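Long-range contacts in ubiquitin-conjugating enzyme E2-21 kDa (Pichia angusta, PDB 5NL8), which probably carries ubiquitin as a thioester on an active-site cysteine and transfers it to other proteins, a step needed for peroxisome biogenesis: residues A[6-10]-A[43-47]; A[49-53]-A[142-147]. All coordinates share one frame. Residues are numbered along the deposited sequence.

Contact 1: A[6-10]-A[43-47]; sequences TEKRL and LFRWS
Residues 6-10 form regular α-helix, with L10 N hydrogen-bonded to T6 O at 2.9 Å; L43 and F44 turn with psi near zero (phi/psi -93/6 and -109/0) before the chain extends as strand from R45 to S47. In this ubiquitin-conjugating (UBC) fold the start of the N-terminal helix thus packs on the turn leading into strand 45-51, with W46 the strand's own contribution. The backbones are nearest at E7 and L43, whose CA atoms lie 6.5 Å apart. No hydrogen bond crosses the interface, which buries 303 Å²; apolar side chains meet each other and the carbonyl oxygens of E7 and L43. L10 (chi1 m, chi2 t) points at the turn: its CD1 is 3.4 Å from L43 O and makes a CH-pi contact over the face of F44, 4.3 Å from the ring centroid and 14° off its normal. F44 (chi1 m) sets its CZ 3.6 Å from T6 OG1 and its CE1 3.8 Å from E7 CG. L43 (m, t) places CD1 3.5 Å from E7 O. W46, edge-to-face with Y14 further along helix 6-21, has NE1 4.3 Å from L10 CD2; a weak hydrogen bond of 2.7 Å joins W46 NE1 to L43 O.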
# COMPACT_ATOMS: atom_id res chain seq x y z
N THR A 6 -14.94 16.06 -11.34
CA THR A 6 -14.28 15.03 -10.53
C THR A 6 -12.77 15.20 -10.61
O THR A 6 -12.05 14.93 -9.65
CB THR A 6 -14.67 13.62 -11.00
OG1 THR A 6 -14.07 13.35 -12.27
CG2 THR A 6 -16.18 13.48 -11.11
N GLU A 7 -12.30 15.67 -11.77
CA GLU A 7 -10.89 15.95 -11.97
C GLU A 7 -10.43 17.08 -11.06
O GLU A 7 -9.30 17.07 -10.55
CB GLU A 7 -10.61 16.31 -13.43
CG GLU A 7 -10.61 15.12 -14.38
CD GLU A 7 -10.42 15.53 -15.83
OE1 GLU A 7 -11.38 16.08 -16.41
OE2 GLU A 7 -9.32 15.31 -16.37
N LYS A 8 -11.30 18.05 -10.85
CA LYS A 8 -11.00 19.18 -9.97
C LYS A 8 -10.83 18.70 -8.54
O LYS A 8 -9.90 19.11 -7.84
CB LYS A 8 -12.11 20.23 -10.06
CG LYS A 8 -11.63 21.65 -9.84
CD LYS A 8 -12.79 22.63 -9.91
CE LYS A 8 -12.83 23.54 -8.69
NZ LYS A 8 -12.93 22.77 -7.41
N ARG A 9 -11.73 17.82 -8.11
CA ARG A 9 -11.67 17.22 -6.78
C ARG A 9 -10.38 16.42 -6.59
O ARG A 9 -9.66 16.60 -5.60
CB ARG A 9 -12.88 16.32 -6.54
CG ARG A 9 -13.04 15.88 -5.10
CD ARG A 9 -14.29 15.03 -4.92
NE ARG A 9 -14.66 14.89 -3.51
CZ ARG A 9 -14.25 13.90 -2.73
NH1 ARG A 9 -13.46 12.95 -3.21
NH2 ARG A 9 -14.64 13.85 -1.46
N LEU A 10 -10.10 15.55 -7.55
CA LEU A 10 -8.90 14.71 -7.52
C LEU A 10 -7.64 15.56 -7.44
O LEU A 10 -6.72 15.26 -6.67
CB LEU A 10 -8.85 13.79 -8.74
CG LEU A 10 -9.79 12.59 -8.69
CD1 LEU A 10 -10.06 12.06 -10.09
CD2 LEU A 10 -9.21 11.50 -7.81
N LEU A 43 -5.52 11.75 -14.10
CA LEU A 43 -5.87 11.86 -12.69
C LEU A 43 -6.64 10.64 -12.18
O LEU A 43 -7.09 10.62 -11.04
CB LEU A 43 -6.69 13.13 -12.44
CG LEU A 43 -5.95 14.46 -12.64
CD1 LEU A 43 -6.94 15.61 -12.73
CD2 LEU A 43 -4.97 14.69 -11.50
N PHE A 44 -6.78 9.63 -13.03
CA PHE A 44 -7.60 8.47 -12.70
C PHE A 44 -6.79 7.21 -12.44
O PHE A 44 -7.35 6.15 -12.16
CB PHE A 44 -8.62 8.22 -13.82
CG PHE A 44 -9.72 9.22 -13.85
CD1 PHE A 44 -9.59 10.40 -14.58
CD2 PHE A 44 -10.90 9.01 -13.15
CE1 PHE A 44 -10.61 11.33 -14.61
CE2 PHE A 44 -11.92 9.94 -13.17
CZ PHE A 44 -11.77 11.10 -13.90
N ARG A 45 -5.47 7.33 -12.54
CA ARG A 45 -4.58 6.25 -12.13
C ARG A 45 -3.37 6.82 -11.39
O ARG A 45 -2.70 7.73 -11.88
CB ARG A 45 -4.14 5.41 -13.33
CG ARG A 45 -5.24 4.51 -13.88
CD ARG A 45 -4.80 3.74 -15.11
NE ARG A 45 -3.96 2.59 -14.77
CZ ARG A 45 -3.22 1.93 -15.65
NH1 ARG A 45 -3.20 2.30 -16.93
NH2 ARG A 45 -2.49 0.89 -15.26
N TRP A 46 -3.11 6.27 -10.20
CA TRP A 46 -2.12 6.80 -9.27
C TRP A 46 -1.09 5.78 -8.81
O TRP A 46 -1.37 4.60 -8.68
CB TRP A 46 -2.82 7.37 -8.04
CG TRP A 46 -3.75 8.47 -8.36
CD1 TRP A 46 -5.05 8.36 -8.77
CD2 TRP A 46 -3.45 9.87 -8.32
NE1 TRP A 46 -5.58 9.61 -8.99
CE2 TRP A 46 -4.62 10.55 -8.72
CE3 TRP A 46 -2.31 10.61 -7.99
CZ2 TRP A 46 -4.68 11.94 -8.79
CZ3 TRP A 46 -2.38 11.99 -8.07
CH2 TRP A 46 -3.55 12.64 -8.46
N SER A 47 0.11 6.28 -8.54
CA SER A 47 1.17 5.52 -7.90
C SER A 47 1.46 6.11 -6.53
O SER A 47 1.59 7.33 -6.38
CB SER A 47 2.44 5.54 -8.76
OG SER A 47 3.53 4.96 -8.07

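Contact 2: A[49-53]-A[142-147]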
# COMPACT_ATOMS: atom_id res chain seq x y z
N VAL A 49 3.54 5.48 -2.46
CA VAL A 49 4.54 4.77 -1.67
C VAL A 49 4.20 4.92 -0.19
O VAL A 49 4.04 6.05 0.29
CB VAL A 49 5.97 5.29 -1.92
CG1 VAL A 49 6.96 4.62 -0.97
CG2 VAL A 49 6.38 5.06 -3.37
N ILE A 50 4.08 3.79 0.52
CA ILE A 50 3.75 3.81 1.95
C ILE A 50 4.76 3.04 2.80
O ILE A 50 5.41 2.10 2.33
CB ILE A 50 2.35 3.22 2.23
CG1 ILE A 50 2.27 1.75 1.82
CG2 ILE A 50 1.27 4.04 1.55
CD1 ILE A 50 0.98 1.05 2.23
N ARG A 51 4.87 3.44 4.06
CA ARG A 51 5.76 2.79 5.02
C ARG A 51 4.96 1.90 5.97
O ARG A 51 3.88 2.27 6.42
CB ARG A 51 6.55 3.84 5.82
CG ARG A 51 7.42 3.27 6.93
CD ARG A 51 8.22 4.37 7.66
NE ARG A 51 9.26 4.96 6.82
CZ ARG A 51 9.22 6.20 6.33
NH1 ARG A 51 8.19 6.99 6.60
NH2 ARG A 51 10.22 6.65 5.58
N GLY A 52 5.50 0.72 6.28
CA GLY A 52 4.89 -0.17 7.25
C GLY A 52 4.81 0.48 8.62
O GLY A 52 5.78 1.06 9.10
N PRO A 53 3.64 0.39 9.25
CA PRO A 53 3.35 1.07 10.52
C PRO A 53 4.18 0.54 11.69
O PRO A 53 4.60 -0.62 11.69
CB PRO A 53 1.87 0.78 10.75
CG PRO A 53 1.61 -0.49 10.01
CD PRO A 53 2.50 -0.43 8.80
N ILE A 142 -5.12 1.82 4.31
CA ILE A 142 -4.30 0.66 3.95
C ILE A 142 -3.13 0.45 4.92
O ILE A 142 -2.80 -0.69 5.31
CB ILE A 142 -3.78 0.77 2.51
CG1 ILE A 142 -4.90 0.39 1.54
CG2 ILE A 142 -2.58 -0.13 2.28
CD1 ILE A 142 -4.98 1.30 0.37
N VAL A 143 -2.50 1.56 5.31
CA VAL A 143 -1.45 1.49 6.33
C VAL A 143 -2.00 0.88 7.62
O VAL A 143 -1.35 0.07 8.28
CB VAL A 143 -0.83 2.87 6.62
CG1 VAL A 143 0.17 2.78 7.76
CG2 VAL A 143 -0.18 3.43 5.37
N VAL A 144 -3.23 1.27 7.98
CA VAL A 144 -3.92 0.68 9.12
C VAL A 144 -4.11 -0.82 8.91
O VAL A 144 -3.86 -1.62 9.81
CB VAL A 144 -5.30 1.33 9.34
CG1 VAL A 144 -6.12 0.53 10.35
CG2 VAL A 144 -5.14 2.78 9.80
N LEU A 145 -4.55 -1.19 7.71
CA LEU A 145 -4.79 -2.59 7.36
C LEU A 145 -3.55 -3.45 7.57
O LEU A 145 -3.64 -4.61 7.97
CB LEU A 145 -5.27 -2.72 5.91
CG LEU A 145 -5.52 -4.14 5.43
CD1 LEU A 145 -6.63 -4.80 6.24
CD2 LEU A 145 -5.85 -4.16 3.94
N LEU A 146 -2.38 -2.87 7.29
CA LEU A 146 -1.13 -3.60 7.53
C LEU A 146 -0.97 -3.98 9.01
O LEU A 146 -0.36 -5.00 9.33
CB LEU A 146 0.07 -2.78 7.07
CG LEU A 146 0.30 -2.71 5.55
CD1 LEU A 146 1.62 -2.01 5.21
CD2 LEU A 146 0.24 -4.10 4.93
N ALA A 147 -1.51 -3.16 9.91
CA ALA A 147 -1.41 -3.43 11.34
C ALA A 147 -2.63 -4.17 11.89
O ALA A 147 -2.55 -4.79 12.94
CB ALA A 147 -1.21 -2.12 12.12
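The central helix of the UBC fold lies across its antiparallel sheet, and here the end of strand 45-51, with the loop after it, meets residues 142-147 of helix 135-147. The axes of the short segments 49-51 and 142-147 approach to 9.4 Å and cross at -38°, and the 309 Å² buried between the segments involves no hydrogen bond across them. The general principle is side-chain alternation: successive strand residues face opposite sides of the sheet. V49 accordingly plays no part, whereas I50 points at the helix. Its CD1 lies 3.8 Å from I142 CG2 and 4.3 Å from L146 CD1, and its CB is 4.0 Å from V143 CG2, so one isoleucine touches three side chains of the helix. I142 also packs on I80 and F82, and its side chain is about 10 Å from that of C121, the predicted thioester cysteine, so the contact belongs to the core near the catalytic region. On the sheet side, I50 packs on L65 of the adjacent strand. R51 turns its side chain away, leaving R51 O 4.0 Å from V143 CG1. G52 offers bare backbone, its CA 4.3 Å from L146 CD1. P53 then turns back toward the helix and, at 76 Å², has the largest covered area; its CA is 6.4 Å from that of V143. The pyrrolidine ring rests against three helix residues: P53 CB is 4.0 Å from V143 CG1, P53 CD is 3.8 Å from L146 CB, and P53 CG sits 3.9 Å from A147 CB and 3.5 Å from V143 O.

Starting from the N terminus, the chain runs through helix 6-21 and strand 33-38, then turns into strand 45-51, where contact 1 closes a loop of 32 intervening residues. The same strand leads directly to contact 2, whose far larger loop, with 88 residues between its segments, takes in the next two sheet strands and the predicted active-site cysteine before returning through helix 135-147. The loops follow in series, neither nested nor crossed. Strand 45-51 thus serves both: the turn leading into it and W46 receive the N-terminal helix, its end the central helix. With centres 22 Å apart, the two contacts, one partly buried and the other deep in the chain, tie two helices to one sheet.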